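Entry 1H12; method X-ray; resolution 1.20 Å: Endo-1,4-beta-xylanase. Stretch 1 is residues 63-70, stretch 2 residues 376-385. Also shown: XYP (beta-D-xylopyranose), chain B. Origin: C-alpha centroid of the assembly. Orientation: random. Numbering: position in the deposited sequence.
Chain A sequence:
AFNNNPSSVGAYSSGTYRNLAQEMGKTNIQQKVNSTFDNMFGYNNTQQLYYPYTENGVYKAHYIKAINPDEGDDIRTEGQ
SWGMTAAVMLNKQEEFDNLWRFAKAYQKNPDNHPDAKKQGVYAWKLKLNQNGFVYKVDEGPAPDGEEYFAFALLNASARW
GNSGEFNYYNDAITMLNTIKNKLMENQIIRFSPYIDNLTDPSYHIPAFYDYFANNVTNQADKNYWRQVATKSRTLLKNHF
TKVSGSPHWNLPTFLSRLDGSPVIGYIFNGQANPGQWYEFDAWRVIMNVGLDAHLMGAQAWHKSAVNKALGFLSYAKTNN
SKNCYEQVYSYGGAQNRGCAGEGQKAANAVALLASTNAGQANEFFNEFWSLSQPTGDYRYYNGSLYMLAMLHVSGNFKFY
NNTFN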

# COMPACT_ATOMS: atom_id res chain seq x y z
N TYR A 63 -12.14 11.84 6.05
CA TYR A 63 -10.77 11.61 5.62
C TYR A 63 -10.03 10.75 6.62
O TYR A 63 -10.39 10.66 7.82
CB TYR A 63 -10.03 12.90 5.34
CG TYR A 63 -9.90 13.82 6.54
CD1 TYR A 63 -10.91 14.71 6.86
CD2 TYR A 63 -8.79 13.80 7.37
CE1 TYR A 63 -10.82 15.56 7.97
CE2 TYR A 63 -8.66 14.66 8.42
CZ TYR A 63 -9.68 15.54 8.73
OH TYR A 63 -9.53 16.41 9.81
N ILE A 64 -8.95 10.16 6.15
CA ILE A 64 -7.95 9.48 6.97
C ILE A 64 -6.95 10.56 7.34
O ILE A 64 -6.32 11.20 6.51
CB ILE A 64 -7.32 8.32 6.23
CG1 ILE A 64 -8.35 7.23 5.90
CG2 ILE A 64 -6.15 7.74 7.03
CD1 ILE A 64 -9.08 6.63 7.08
N LYS A 65 -6.82 10.79 8.65
CA LYS A 65 -5.98 11.84 9.18
C LYS A 65 -4.55 11.36 9.36
O LYS A 65 -4.28 10.45 10.16
CB LYS A 65 -6.54 12.35 10.51
CG LYS A 65 -5.77 13.57 11.04
CD LYS A 65 -6.29 14.08 12.39
CE LYS A 65 -7.67 14.60 12.32
NZ LYS A 65 -8.04 15.27 13.69
N ALA A 66 -3.61 12.00 8.67
CA ALA A 66 -2.20 11.70 8.82
C ALA A 66 -1.65 12.55 9.96
O ALA A 66 -1.05 13.59 9.82
CB ALA A 66 -1.43 11.95 7.50
N ILE A 67 -1.92 12.06 11.16
CA ILE A 67 -1.48 12.68 12.40
C ILE A 67 0.01 12.81 12.35
O ILE A 67 0.72 11.90 11.95
CB ILE A 67 -1.94 11.83 13.58
CG1 ILE A 67 -3.49 11.86 13.63
CG2 ILE A 67 -1.35 12.32 14.87
CD1 ILE A 67 -4.11 10.85 14.50
N ASN A 68 0.48 14.00 12.72
CA ASN A 68 1.89 14.29 12.56
C ASN A 68 2.32 15.32 13.58
O ASN A 68 2.05 16.54 13.43
CB ASN A 68 2.14 14.83 11.17
CG ASN A 68 3.62 14.94 10.85
OD1 ASN A 68 4.47 15.17 11.78
ND2 ASN A 68 3.98 14.69 9.58
N PRO A 69 2.99 14.81 14.59
CA PRO A 69 3.47 15.63 15.72
C PRO A 69 4.58 16.57 15.34
O PRO A 69 4.72 17.63 15.91
CB PRO A 69 4.07 14.57 16.70
CG PRO A 69 4.17 13.36 16.03
CD PRO A 69 3.37 13.42 14.74
N ASP A 70 5.35 16.21 14.33
CA ASP A 70 6.52 17.04 14.01
C ASP A 70 6.20 18.21 13.07
O ASP A 70 6.86 19.26 13.10
CB ASP A 70 7.54 16.12 13.30
N GLY A 376 -1.73 6.67 19.62
CA GLY A 376 -0.75 7.70 19.77
C GLY A 376 -0.38 8.42 18.50
O GLY A 376 -1.03 8.35 17.45
N ASP A 377 0.70 9.18 18.59
CA ASP A 377 1.02 10.18 17.59
C ASP A 377 1.54 9.62 16.29
O ASP A 377 1.55 10.36 15.28
CB ASP A 377 2.11 11.14 18.13
CG ASP A 377 1.64 12.04 19.24
OD1 ASP A 377 0.41 12.29 19.39
OD2 ASP A 377 2.52 12.63 19.91
N TYR A 378 2.00 8.37 16.27
CA TYR A 378 2.54 7.77 15.08
C TYR A 378 1.59 6.76 14.45
O TYR A 378 1.99 5.97 13.58
CB TYR A 378 3.94 7.16 15.34
CG TYR A 378 4.96 8.22 15.66
CD1 TYR A 378 5.50 9.00 14.67
CD2 TYR A 378 5.30 8.49 16.96
CE1 TYR A 378 6.47 10.04 14.98
CE2 TYR A 378 6.27 9.50 17.28
CZ TYR A 378 6.81 10.24 16.28
OH TYR A 378 7.73 11.24 16.59
N ARG A 379 0.31 6.79 14.84
CA ARG A 379 -0.60 5.79 14.41
C ARG A 379 -1.04 5.88 12.96
O ARG A 379 -1.63 4.92 12.46
CB ARG A 379 -1.82 5.69 15.33
CG ARG A 379 -2.78 6.85 15.22
CD ARG A 379 -3.94 6.65 16.15
NE ARG A 379 -4.99 7.63 16.10
CZ ARG A 379 -5.03 8.72 16.82
NH1 ARG A 379 -3.95 9.09 17.57
NH2 ARG A 379 -6.11 9.45 16.81
N TYR A 380 -0.85 7.00 12.27
CA TYR A 380 -1.29 7.04 10.86
C TYR A 380 -0.64 5.97 10.05
O TYR A 380 -1.29 5.18 9.40
CB TYR A 380 -1.04 8.43 10.26
CG TYR A 380 -1.07 8.39 8.73
CD1 TYR A 380 -2.24 8.34 8.03
CD2 TYR A 380 0.11 8.41 8.02
CE1 TYR A 380 -2.25 8.27 6.65
CE2 TYR A 380 0.12 8.34 6.62
CZ TYR A 380 -1.09 8.25 5.94
OH TYR A 380 -1.12 8.17 4.56
N TYR A 381 0.67 5.96 10.01
CA TYR A 381 1.28 5.03 9.07
C TYR A 381 1.28 3.63 9.67
O TYR A 381 0.89 2.63 8.95
CB TYR A 381 2.61 5.48 8.58
CG TYR A 381 3.25 4.63 7.48
CD1 TYR A 381 2.59 4.27 6.35
CD2 TYR A 381 4.56 4.18 7.56
CE1 TYR A 381 3.15 3.45 5.40
CE2 TYR A 381 5.15 3.50 6.61
CZ TYR A 381 4.42 3.07 5.48
OH TYR A 381 4.95 2.25 4.50
N ASN A 382 1.60 3.52 10.97
CA ASN A 382 1.52 2.22 11.64
C ASN A 382 0.14 1.61 11.59
O ASN A 382 -0.01 0.43 11.31
CB ASN A 382 2.02 2.34 13.07
CG ASN A 382 3.54 2.55 13.14
OD1 ASN A 382 4.00 3.48 13.90
ND2 ASN A 382 4.28 1.79 12.49
N GLY A 383 -0.88 2.40 11.89
CA GLY A 383 -2.23 1.94 11.95
C GLY A 383 -2.83 1.63 10.58
O GLY A 383 -3.60 0.68 10.44
N SER A 384 -2.46 2.40 9.56
CA SER A 384 -2.96 2.12 8.23
C SER A 384 -2.44 0.77 7.73
O SER A 384 -3.17 -0.03 7.15
CB SER A 384 -2.54 3.21 7.27
OG SER A 384 -3.19 4.45 7.50
N LEU A 385 -1.14 0.52 7.93
CA LEU A 385 -0.58 -0.76 7.53
C LEU A 385 -1.09 -1.89 8.38
O LEU A 385 -1.28 -3.00 7.88
CB LEU A 385 0.95 -0.73 7.58
CG LEU A 385 1.61 0.11 6.50
CD1 LEU A 385 3.14 0.09 6.67
CD2 LEU A 385 1.24 -0.32 5.13
O1 XYP B . 4.93 4.13 18.57
C1 XYP B . 6.15 4.37 17.85
C2 XYP B . 6.02 3.87 16.51
C3 XYP B . 7.20 4.09 15.65
C4 XYP B . 7.81 5.48 15.92
C5 XYP B . 7.91 5.78 17.40
O2 XYP B . 5.62 2.50 16.42
O3 XYP B . 6.89 3.87 14.27
O4 XYP B . 9.03 5.68 15.26
O5 XYP B . 6.62 5.59 18.00
O HOH W 1 0.69 9.40 12.88

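The end of a strand and the loop that follows it lie against the start of a helix, more than 300 residues away in the chain, and bury 442 Å² between them. No direct hydrogen bond joins the two stretches; shape carries most of the contact.

At its centre is Tyr380, whose ring lies against the strand. Ala66 fits over one face of this ring: its CB sits 3.6 Å from the ring centroid of Tyr380 and only 7° off the ring normal, a CH-pi contact. Here the backbones come close, with Ala66 CA 5.2 Å from Tyr380 CA. Ile64 packs at the edge of the same ring, Ile64 CG2 lying 4.0 Å from Tyr380 CE1, so that the tyrosine is touched on face and edge by Ala66 and Ile64, two residues apart in the chain.

Ile67 is the largest bump, with 92 Å² covered by the other stretch. Its side chain points toward that stretch and fits between Asp377 O and the Arg379 guanidinium, while its backbone N lies 3.8 Å from Tyr380 CB. Ile67 CG2 rests 3.5 Å from Asp377 O, and Ile67 CD1 lies over one face of the guanidinium, 3.3 Å from Arg379 CZ. That flat group is held from within its own stretch by a hydrogen bond from Arg379 NH1 to Gly376 O (3.0 Å), which helps fix the surface Ile67 meets.

Farther out, Pro69 packs on the turn before the helix. Pro69 CG is 3.7 Å from Asp377 CB and 4.1 Å from Tyr378 CZ, covering one face of the Tyr378 ring; the opposite face is covered by C4 of the bound xylose, so the ring is sandwiched between proline and sugar.

Water 1 links the two stretches. It donates to Ile67 O and Asp377 O, each 2.7 Å from the water O, and accepts from Tyr380 N at 2.9 Å, bridging the loop to the start of the helix.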